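Local coordinates for KaiC-like domain-containing protein (Pyrococcus horikoshii, PDB 3BS4) that is of unknown function but has a KaiC-like domain, related to RecA-type ATPases, and holds an unidentified peptide in the crystal, at residues A[80-85]-A[127-132]; A[147-152]-A[188-193]; A[222-227]-A[237-242]. All coordinates share one frame; numbering follows the deposited sequence.

Interaction 1: A[80-85]-A[127-132]; sequences ENHRLA and KKVWMD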
loop_
_atom_site.group_PDB
_atom_site.type_symbol
_atom_site.label_atom_id
_atom_site.label_comp_id
_atom_site.label_asym_id
_atom_site.label_seq_id
_atom_site.Cartn_x
_atom_site.Cartn_y
_atom_site.Cartn_z
ATOM N N GLU A 80 8.920 -16.798 -4.795
ATOM C CA GLU A 80 9.023 -18.165 -5.300
ATOM C C GLU A 80 8.110 -19.123 -4.527
ATOM O O GLU A 80 7.693 -20.158 -5.048
ATOM C CB GLU A 80 10.502 -18.608 -5.368
ATOM C CG GLU A 80 11.250 -17.858 -6.498
ATOM C CD GLU A 80 12.639 -18.411 -6.880
ATOM O OE1 GLU A 80 13.165 -19.325 -6.204
ATOM O OE2 GLU A 80 13.214 -17.906 -7.882
ATOM N N ASN A 81 7.768 -18.758 -3.301
ATOM C CA ASN A 81 6.873 -19.564 -2.481
ATOM C C ASN A 81 5.422 -19.097 -2.543
ATOM O O ASN A 81 4.596 -19.534 -1.751
ATOM C CB ASN A 81 7.396 -19.653 -1.040
ATOM C CG ASN A 81 8.632 -20.566 -0.927
ATOM O OD1 ASN A 81 8.500 -21.790 -0.874
ATOM N ND2 ASN A 81 9.826 -19.973 -0.921
ATOM N N HIS A 82 5.133 -18.211 -3.495
ATOM C CA HIS A 82 3.757 -17.817 -3.843
ATOM C C HIS A 82 3.035 -17.017 -2.764
ATOM O O HIS A 82 1.811 -16.941 -2.778
ATOM C CB HIS A 82 2.926 -19.055 -4.258
ATOM C CG HIS A 82 3.371 -19.650 -5.556
ATOM N ND1 HIS A 82 3.899 -20.919 -5.651
ATOM C CD2 HIS A 82 3.402 -19.134 -6.806
ATOM C CE1 HIS A 82 4.226 -21.163 -6.907
ATOM N NE2 HIS A 82 3.929 -20.099 -7.631
ATOM N N ARG A 83 3.788 -16.434 -1.833
ATOM C CA ARG A 83 3.193 -15.620 -0.771
ATOM C C ARG A 83 3.026 -14.176 -1.212
ATOM O O ARG A 83 2.093 -13.493 -0.781
ATOM C CB ARG A 83 4.063 -15.641 0.488
ATOM C CG ARG A 83 4.250 -17.048 1.082
ATOM C CD ARG A 83 2.900 -17.685 1.387
ATOM N NE ARG A 83 3.033 -18.784 2.354
ATOM C CZ ARG A 83 3.360 -20.040 2.046
ATOM N NH1 ARG A 83 3.598 -20.401 0.789
ATOM N NH2 ARG A 83 3.446 -20.943 3.010
ATOM N N LEU A 84 3.961 -13.721 -2.037
ATOM C CA LEU A 84 3.993 -12.334 -2.502
ATOM C C LEU A 84 3.798 -12.283 -4.019
ATOM O O LEU A 84 4.422 -13.066 -4.750
ATOM C CB LEU A 84 5.337 -11.722 -2.114
ATOM C CG LEU A 84 5.676 -10.313 -2.603
ATOM C CD1 LEU A 84 4.661 -9.298 -2.054
ATOM C CD2 LEU A 84 7.112 -9.959 -2.229
ATOM N N ALA A 85 2.931 -11.379 -4.479
ATOM C CA ALA A 85 2.781 -11.091 -5.913
ATOM C C ALA A 85 3.119 -9.623 -6.107
ATOM O O ALA A 85 2.698 -8.795 -5.310
ATOM C CB ALA A 85 1.370 -11.362 -6.374
ATOM N N LYS A 127 -4.700 -14.185 -8.246
ATOM C CA LYS A 127 -5.662 -14.778 -7.334
ATOM C C LYS A 127 -6.025 -16.180 -7.810
ATOM O O LYS A 127 -6.349 -17.037 -7.001
ATOM C CB LYS A 127 -6.925 -13.923 -7.231
ATOM C CG LYS A 127 -6.697 -12.631 -6.463
ATOM C CD LYS A 127 -8.017 -12.020 -6.040
ATOM C CE LYS A 127 -7.815 -10.660 -5.340
ATOM N NZ LYS A 127 -9.150 -10.082 -5.007
ATOM N N LYS A 128 -5.979 -16.406 -9.124
ATOM C CA LYS A 128 -6.241 -17.770 -9.649
ATOM C C LYS A 128 -5.151 -18.727 -9.176
ATOM O O LYS A 128 -5.440 -19.882 -8.820
ATOM C CB LYS A 128 -6.341 -17.763 -11.177
ATOM C CG LYS A 128 -6.833 -19.074 -11.813
ATOM C CD LYS A 128 -6.926 -18.927 -13.342
ATOM C CE LYS A 128 -7.636 -20.114 -13.990
ATOM N NZ LYS A 128 -8.946 -20.381 -13.318
ATOM N N VAL A 129 -3.903 -18.262 -9.170
ATOM C CA VAL A 129 -2.800 -19.085 -8.655
ATOM C C VAL A 129 -3.027 -19.387 -7.168
ATOM O O VAL A 129 -2.944 -20.545 -6.735
ATOM C CB VAL A 129 -1.400 -18.449 -8.875
ATOM C CG1 VAL A 129 -0.303 -19.319 -8.284
ATOM C CG2 VAL A 129 -1.138 -18.201 -10.361
ATOM N N TRP A 130 -3.296 -18.350 -6.375
ATOM C CA TRP A 130 -3.527 -18.555 -4.949
ATOM C C TRP A 130 -4.670 -19.512 -4.704
ATOM O O TRP A 130 -4.593 -20.366 -3.803
ATOM C CB TRP A 130 -3.824 -17.225 -4.255
ATOM C CG TRP A 130 -2.598 -16.369 -4.059
ATOM C CD1 TRP A 130 -1.335 -16.798 -3.795
ATOM C CD2 TRP A 130 -2.545 -14.936 -4.046
ATOM N NE1 TRP A 130 -0.487 -15.724 -3.635
ATOM C CE2 TRP A 130 -1.207 -14.567 -3.783
ATOM C CE3 TRP A 130 -3.500 -13.930 -4.237
ATOM C CZ2 TRP A 130 -0.794 -13.233 -3.713
ATOM C CZ3 TRP A 130 -3.087 -12.603 -4.172
ATOM C CH2 TRP A 130 -1.750 -12.270 -3.907
ATOM N N MET A 131 -5.746 -19.365 -5.475
ATOM C CA MET A 131 -6.920 -20.226 -5.272
ATOM C C MET A 131 -6.598 -21.679 -5.678
ATOM O O MET A 131 -6.953 -22.629 -4.954
ATOM C CB MET A 131 -8.159 -19.707 -6.021
ATOM C CG MET A 131 -9.438 -20.506 -5.701
ATOM S SD MET A 131 -10.003 -20.481 -3.962
ATOM C CE MET A 131 -10.399 -18.747 -3.864
ATOM N N ASP A 132 -5.930 -21.838 -6.822
ATOM C CA ASP A 132 -5.560 -23.196 -7.277
ATOM C C ASP A 132 -4.736 -23.930 -6.213
ATOM O O ASP A 132 -4.932 -25.125 -5.979
ATOM C CB ASP A 132 -4.787 -23.164 -8.588
ATOM C CG ASP A 132 -5.668 -22.904 -9.806
ATOM O OD1 ASP A 132 -6.911 -22.746 -9.687
ATOM O OD2 ASP A 132 -5.097 -22.845 -10.913
#
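Trp-130 of helix 115-132 reaches across to His-82, Arg-83 and Ala-85, where the chain turns out of helix 75-80 into strand 84-87. From its CB the ring carbon CG is set anti to the carbonyl carbon (chi1 -75°), and the indole extends toward the turn. Trp-130 CD1 passes 3.3 Å from His-82 O, and the neighbouring NE1 gives that oxygen a hydrogen bond of 2.7 Å. The oxygen lies near the indole plane, whereas the N-H is bent, with an N-H...O angle of 142°. His-82 has positive phi and is the C-prime residue of the Schellman motif that ends helix 75-80, so the indole binds the carbonyl of the helix-terminating residue. Farther out, Trp-130 CZ2 lies 3.9 Å from Ala-85 CB and 4.1 Å from Arg-83 O, and CH2 stays within 4.1 Å of the same methyl. Beside the indole, Val-129 CG1 meets His-82 CD2 at 4.0 Å, the two side chains crossing at about a right angle. A leucine in place of Trp-130 would probably leave the His-82 carbonyl without its N-H donor and open a gap beside the Ala-85 methyl. The indole also touches Leu-51 and Leu-141, and through it helix 115-132 packs on strands 84-87, 51-56 and 141-146, three consecutive parallel strands of the central sheet.

Interaction 2: A[147-152]-A[188-193]; sequences SMSGYL and LWEGVK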
loop_
_atom_site.group_PDB
_atom_site.type_symbol
_atom_site.label_atom_id
_atom_site.label_comp_id
_atom_site.label_asym_id
_atom_site.label_seq_id
_atom_site.Cartn_x
_atom_site.Cartn_y
_atom_site.Cartn_z
ATOM N N SER A 147 3.840 4.083 -4.747
ATOM C CA SER A 147 2.870 4.864 -4.003
ATOM C C SER A 147 1.944 5.599 -4.934
ATOM O O SER A 147 2.231 5.713 -6.137
ATOM C CB SER A 147 3.640 6.023 -3.324
ATOM O OG SER A 147 4.641 5.510 -2.449
ATOM N N MET A 148 0.776 6.005 -4.461
ATOM C CA MET A 148 -0.354 6.253 -5.334
ATOM C C MET A 148 0.036 7.667 -5.882
ATOM O O MET A 148 -0.367 8.081 -6.981
ATOM C CB MET A 148 -1.640 6.393 -4.526
ATOM C CG MET A 148 -2.238 5.046 -4.110
ATOM S SD MET A 148 -2.749 4.019 -5.520
ATOM C CE MET A 148 -4.159 5.030 -6.089
ATOM N N SER A 149 0.854 8.410 -5.124
ATOM C CA SER A 149 1.374 9.710 -5.572
ATOM C C SER A 149 2.253 9.583 -6.827
ATOM O O SER A 149 2.431 10.552 -7.580
ATOM C CB SER A 149 2.134 10.413 -4.414
ATOM O OG SER A 149 3.052 9.516 -3.795
ATOM N N GLY A 150 2.781 8.381 -7.072
ATOM C CA GLY A 150 3.604 8.125 -8.254
ATOM C C GLY A 150 2.874 8.333 -9.568
ATOM O O GLY A 150 3.509 8.605 -10.596
ATOM N N TYR A 151 1.547 8.193 -9.568
ATOM C CA TYR A 151 0.791 8.364 -10.820
ATOM C C TYR A 151 0.936 9.766 -11.394
ATOM O O TYR A 151 0.786 9.940 -12.583
ATOM C CB TYR A 151 -0.680 7.999 -10.627
ATOM C CG TYR A 151 -0.853 6.515 -10.447
ATOM C CD1 TYR A 151 -0.433 5.632 -11.443
ATOM C CD2 TYR A 151 -1.414 5.989 -9.268
ATOM C CE1 TYR A 151 -0.572 4.251 -11.290
ATOM C CE2 TYR A 151 -1.545 4.595 -9.106
ATOM C CZ TYR A 151 -1.129 3.750 -10.120
ATOM O OH TYR A 151 -1.229 2.375 -9.994
ATOM N N LEU A 152 1.197 10.750 -10.545
ATOM C CA LEU A 152 1.343 12.118 -11.026
ATOM C C LEU A 152 2.613 12.306 -11.859
ATOM O O LEU A 152 2.787 13.368 -12.485
ATOM C CB LEU A 152 1.279 13.106 -9.858
ATOM C CG LEU A 152 -0.079 13.207 -9.155
ATOM C CD1 LEU A 152 0.016 14.053 -7.890
ATOM C CD2 LEU A 152 -1.152 13.800 -10.095
ATOM N N LEU A 188 0.000 4.218 -0.102
ATOM C CA LEU A 188 0.929 5.227 0.390
ATOM C C LEU A 188 0.817 6.471 -0.492
ATOM O O LEU A 188 0.794 6.355 -1.709
ATOM C CB LEU A 188 2.367 4.681 0.353
ATOM C CG LEU A 188 3.480 5.623 0.844
ATOM C CD1 LEU A 188 3.282 6.007 2.339
ATOM C CD2 LEU A 188 4.853 5.017 0.630
ATOM N N TRP A 189 0.813 7.659 0.113
ATOM C CA TRP A 189 0.897 8.888 -0.683
ATOM C C TRP A 189 2.023 9.735 -0.112
ATOM O O TRP A 189 1.975 10.078 1.059
ATOM C CB TRP A 189 -0.424 9.681 -0.636
ATOM C CG TRP A 189 -0.398 10.932 -1.484
ATOM C CD1 TRP A 189 0.177 12.118 -1.171
ATOM C CD2 TRP A 189 -0.992 11.096 -2.781
ATOM N NE1 TRP A 189 0.002 13.033 -2.209
ATOM C CE2 TRP A 189 -0.703 12.417 -3.211
ATOM C CE3 TRP A 189 -1.704 10.247 -3.635
ATOM C CZ2 TRP A 189 -1.132 12.915 -4.458
ATOM C CZ3 TRP A 189 -2.116 10.735 -4.883
ATOM C CH2 TRP A 189 -1.837 12.057 -5.271
ATOM N N GLU A 190 3.029 10.043 -0.942
ATOM C CA GLU A 190 4.220 10.778 -0.495
ATOM C C GLU A 190 4.112 12.235 -0.898
ATOM O O GLU A 190 4.062 12.543 -2.091
ATOM C CB GLU A 190 5.484 10.131 -1.090
ATOM C CG GLU A 190 5.629 8.676 -0.651
ATOM C CD GLU A 190 6.891 8.000 -1.160
ATOM O OE1 GLU A 190 8.012 8.439 -0.813
ATOM O OE2 GLU A 190 6.765 7.005 -1.877
ATOM N N GLY A 191 4.074 13.115 0.095
ATOM C CA GLY A 191 4.061 14.567 -0.161
ATOM C C GLY A 191 2.660 15.117 -0.329
ATOM O O GLY A 191 1.679 14.537 0.161
ATOM N N VAL A 192 2.550 16.262 -0.994
ATOM C CA VAL A 192 1.230 16.836 -1.243
ATOM C C VAL A 192 0.972 16.692 -2.726
ATOM O O VAL A 192 0.157 15.847 -3.143
ATOM C CB VAL A 192 1.132 18.306 -0.744
ATOM C CG1 VAL A 192 -0.268 18.848 -0.959
ATOM C CG2 VAL A 192 1.511 18.358 0.744
ATOM N N LYS A 193 1.702 17.485 -3.518
ATOM C CA LYS A 193 1.774 17.365 -4.987
ATOM C C LYS A 193 0.552 17.883 -5.750
ATOM O O LYS A 193 0.701 18.706 -6.666
ATOM C CB LYS A 193 2.123 15.941 -5.428
ATOM C CG LYS A 193 3.468 15.453 -4.877
ATOM C CD LYS A 193 3.827 14.062 -5.363
ATOM C CE LYS A 193 5.298 13.725 -5.038
ATOM N NZ LYS A 193 5.682 14.009 -3.626
#
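Two neighbouring parallel strands end here at the C-terminal edge of a RecA-like sheet: the chain leaves strand 141-146 at Ser-147, enters a 3-10 segment at Met-148, and packs on Leu-188, Trp-189, Glu-190 and Lys-193. By its place in the sheet, strand 141-146 probably corresponds to the Walker B strand of RecA-type ATPases; a cis peptide bond precedes Ser-147. Met-148 N bonds Leu-188 O at 2.8 Å, nearly along the C=O axis. Glu-190 N donates almost straight to Ser-149 OG, 2.9 Å away. That hydroxyl sits in the crowded position between backbone N and carbonyl carbon (chi1 48°), where it faces strand 188-190. Ser-149 CB stands over the centre of the Trp-189 indole, 3.5 Å above its plane, and CA makes a CH-pi contact with the six-membered ring. At the far end of that ring, Leu-152 CD1 lies 3.8 Å from Trp-189 CH2; it also touches Lys-193 CB. Ser-147 OG donates to the anti lone pair of Glu-190 OE2 at 2.7 Å and packs tightly, 3.1 Å from Leu-188 CD2. Tyr-59 OH shares OE2, and Lys-35 makes a salt bridge to OE1. Trp-189 leans on Val-197 and Leu-198 of helix 195-204, while Met-148 and Leu-152 touch helix 157-173; strand 22-27 runs along the other side of strand 184-190.

Interaction 3: A[222-227]-A[237-242]; sequences RELLVI and VRFEYE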
loop_
_atom_site.group_PDB
_atom_site.type_symbol
_atom_site.label_atom_id
_atom_site.label_comp_id
_atom_site.label_asym_id
_atom_site.label_seq_id
_atom_site.Cartn_x
_atom_site.Cartn_y
_atom_site.Cartn_z
ATOM N N ARG A 222 8.492 13.554 15.225
ATOM C CA ARG A 222 7.671 12.919 14.192
ATOM C C ARG A 222 6.307 12.589 14.781
ATOM O O ARG A 222 6.225 12.061 15.888
ATOM C CB ARG A 222 8.369 11.680 13.645
ATOM C CG ARG A 222 9.647 11.978 12.855
ATOM C CD ARG A 222 10.315 10.698 12.382
ATOM N NE ARG A 222 11.400 11.001 11.455
ATOM C CZ ARG A 222 12.685 11.027 11.779
ATOM N NH1 ARG A 222 13.076 10.735 13.021
ATOM N NH2 ARG A 222 13.585 11.319 10.848
ATOM N N GLU A 223 5.249 12.934 14.038
ATOM C CA GLU A 223 3.881 12.733 14.504
ATOM C C GLU A 223 3.026 11.959 13.519
ATOM O O GLU A 223 3.135 12.153 12.307
ATOM C CB GLU A 223 3.215 14.081 14.738
ATOM C CG GLU A 223 3.803 14.820 15.904
ATOM C CD GLU A 223 3.059 16.090 16.189
ATOM O OE1 GLU A 223 3.209 17.056 15.405
ATOM O OE2 GLU A 223 2.318 16.112 17.198
ATOM N N LEU A 224 2.163 11.105 14.059
ATOM C CA LEU A 224 1.154 10.416 13.249
ATOM C C LEU A 224 -0.218 10.878 13.696
ATOM O O LEU A 224 -0.547 10.787 14.885
ATOM C CB LEU A 224 1.294 8.906 13.394
ATOM C CG LEU A 224 0.385 8.018 12.529
ATOM C CD1 LEU A 224 1.067 6.675 12.282
ATOM C CD2 LEU A 224 -0.986 7.826 13.173
ATOM N N LEU A 225 -1.004 11.386 12.752
ATOM C CA LEU A 225 -2.335 11.914 13.045
ATOM C C LEU A 225 -3.403 10.991 12.483
ATOM O O LEU A 225 -3.339 10.621 11.315
ATOM C CB LEU A 225 -2.494 13.293 12.412
ATOM C CG LEU A 225 -1.874 14.534 13.061
ATOM C CD1 LEU A 225 -0.381 14.411 13.274
ATOM C CD2 LEU A 225 -2.181 15.747 12.181
ATOM N N VAL A 226 -4.383 10.626 13.309
ATOM C CA VAL A 226 -5.469 9.783 12.843
ATOM C C VAL A 226 -6.540 10.715 12.296
ATOM O O VAL A 226 -7.344 11.275 13.043
ATOM C CB VAL A 226 -6.021 8.841 13.942
ATOM C CG1 VAL A 226 -7.054 7.890 13.339
ATOM C CG2 VAL A 226 -4.867 8.057 14.612
ATOM N N ILE A 227 -6.507 10.917 10.985
ATOM C CA ILE A 227 -7.376 11.889 10.323
ATOM C C ILE A 227 -8.804 11.356 10.118
ATOM O O ILE A 227 -9.784 12.103 10.262
ATOM C CB ILE A 227 -6.752 12.343 8.957
ATOM C CG1 ILE A 227 -5.420 13.098 9.145
ATOM C CG2 ILE A 227 -7.712 13.202 8.144
ATOM C CD1 ILE A 227 -5.473 14.279 10.128
ATOM N N VAL A 237 -6.924 11.835 17.475
ATOM C CA VAL A 237 -5.877 10.996 18.061
ATOM C C VAL A 237 -4.551 11.292 17.359
ATOM O O VAL A 237 -4.478 11.272 16.126
ATOM C CB VAL A 237 -6.220 9.488 17.970
ATOM C CG1 VAL A 237 -5.150 8.637 18.640
ATOM C CG2 VAL A 237 -7.584 9.203 18.625
ATOM N N ARG A 238 -3.526 11.599 18.151
ATOM C CA ARG A 238 -2.208 11.946 17.627
ATOM C C ARG A 238 -1.160 11.184 18.407
ATOM O O ARG A 238 -1.264 11.037 19.635
ATOM C CB ARG A 238 -1.924 13.451 17.749
ATOM C CG ARG A 238 -2.952 14.355 17.105
ATOM C CD ARG A 238 -2.796 15.774 17.628
ATOM N NE ARG A 238 -1.443 16.273 17.411
ATOM C CZ ARG A 238 -1.129 17.252 16.566
ATOM N NH1 ARG A 238 -2.076 17.862 15.857
ATOM N NH2 ARG A 238 0.139 17.627 16.440
ATOM N N PHE A 239 -0.132 10.729 17.701
ATOM C CA PHE A 239 0.972 10.023 18.323
ATOM C C PHE A 239 2.284 10.690 17.969
ATOM O O PHE A 239 2.458 11.169 16.839
ATOM C CB PHE A 239 1.065 8.598 17.791
ATOM C CG PHE A 239 -0.154 7.775 18.022
ATOM C CD1 PHE A 239 -0.244 6.943 19.141
ATOM C CD2 PHE A 239 -1.206 7.789 17.101
ATOM C CE1 PHE A 239 -1.377 6.159 19.340
ATOM C CE2 PHE A 239 -2.344 7.011 17.296
ATOM C CZ PHE A 239 -2.433 6.201 18.421
ATOM N N GLU A 240 3.208 10.722 18.928
ATOM C CA GLU A 240 4.607 10.987 18.587
ATOM C C GLU A 240 5.246 9.641 18.331
ATOM O O GLU A 240 4.895 8.664 18.988
ATOM C CB GLU A 240 5.371 11.701 19.713
ATOM C CG GLU A 240 6.825 12.043 19.266
ATOM C CD GLU A 240 7.649 12.844 20.269
ATOM O OE1 GLU A 240 7.094 13.315 21.286
ATOM O OE2 GLU A 240 8.867 13.006 20.008
ATOM N N TYR A 241 6.183 9.565 17.385
ATOM C CA TYR A 241 6.904 8.301 17.199
ATOM C C TYR A 241 8.392 8.480 16.936
ATOM O O TYR A 241 8.855 9.568 16.567
ATOM C CB TYR A 241 6.251 7.418 16.112
ATOM C CG TYR A 241 6.260 8.005 14.710
ATOM C CD1 TYR A 241 7.303 7.729 13.833
ATOM C CD2 TYR A 241 5.208 8.798 14.266
ATOM C CE1 TYR A 241 7.329 8.272 12.540
ATOM C CE2 TYR A 241 5.198 9.318 12.980
ATOM C CZ TYR A 241 6.265 9.056 12.133
ATOM O OH TYR A 241 6.244 9.578 10.852
ATOM N N GLU A 242 9.130 7.411 17.190
ATOM C CA GLU A 242 10.520 7.292 16.768
ATOM C C GLU A 242 10.754 5.858 16.340
ATOM O O GLU A 242 9.827 5.061 16.347
ATOM C CB GLU A 242 11.474 7.684 17.889
ATOM C CG GLU A 242 11.291 6.916 19.156
ATOM C CD GLU A 242 11.997 7.580 20.340
ATOM O OE1 GLU A 242 12.688 8.613 20.167
ATOM O OE2 GLU A 242 11.853 7.039 21.442
HETATM O O HOH W 1 9.582 12.056 17.486
HETATM O O HOH W 2 11.478 10.271 15.511
HETATM O O HOH W 3 -8.517 10.806 15.423
#
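Arg-222 lays its CB over the ring of Tyr-241, 3.6 Å above the plane and offset toward the rim, a CH-pi contact between antiparallel strands of a beta hairpin. Its O accepts the N-H of Tyr-241, and a water joins Arg-222 N to Tyr-241 O and to Glu-240 OE2, whose carboxylate also forms a salt bridge through OE1 with Arg-251. Arg-222 NE bonds Ser-31 O and Tyr-241 OH bonds Ser-32 O. Glu-223, on the other face, extends from CG (chi2 -175°) to Arg-238, its OE2 forming a 2.8 Å salt bridge with Arg-238 NH2, which comes from above the carboxylate plane. Leu-224 N bonds Phe-239 O and Phe-239 N bonds Leu-224 O, each at 2.8 Å. Leu-224 CD2 lies alongside Phe-239 CD2, 3.9 Å away, and its CB meets Tyr-241 CE2. Leu-225 CG lies over the Arg-238 guanidinium, offset toward the rim. Val-226 N bonds Val-237 O at 2.9 Å, and its CG2 meets the edge of the Phe-239 ring at CE2, 3.8 Å away. The face of Leu-224, Phe-239 and Tyr-241 is largely apolar and partly covered by helix 8-14, with the polar tips of Arg-222 and Tyr-241 at one end; the other carries the Glu-223/Arg-238 pair beside Leu-225. Arg-212 and Glu-253 add long, weak ion pairs to Glu-223 and Arg-238, which would probably temper the repulsion between like-charged neighbours.

How the interactions relate
All three interactions reach the same sheet but do not touch one another. Interactions 1 and 2 belong to its parallel part, lie on opposite sides of the chain's centre, and have centres 28 Å apart; interaction 3 is in the antiparallel extension beyond strand 207-216, its centre 20 Å from that of interaction 2 and 35 Å from that of interaction 1. The bound peptide reaches the first two: Lys-127 NZ bonds its backbone, Tyr-151 OH bonds one of its polar side chains, and Met-148 packs on it. Interactions 2 and 3, with nearest atoms about 10 Å apart, both draw partners from the 31-35 region after strand 22-27, consistent with a P-loop position.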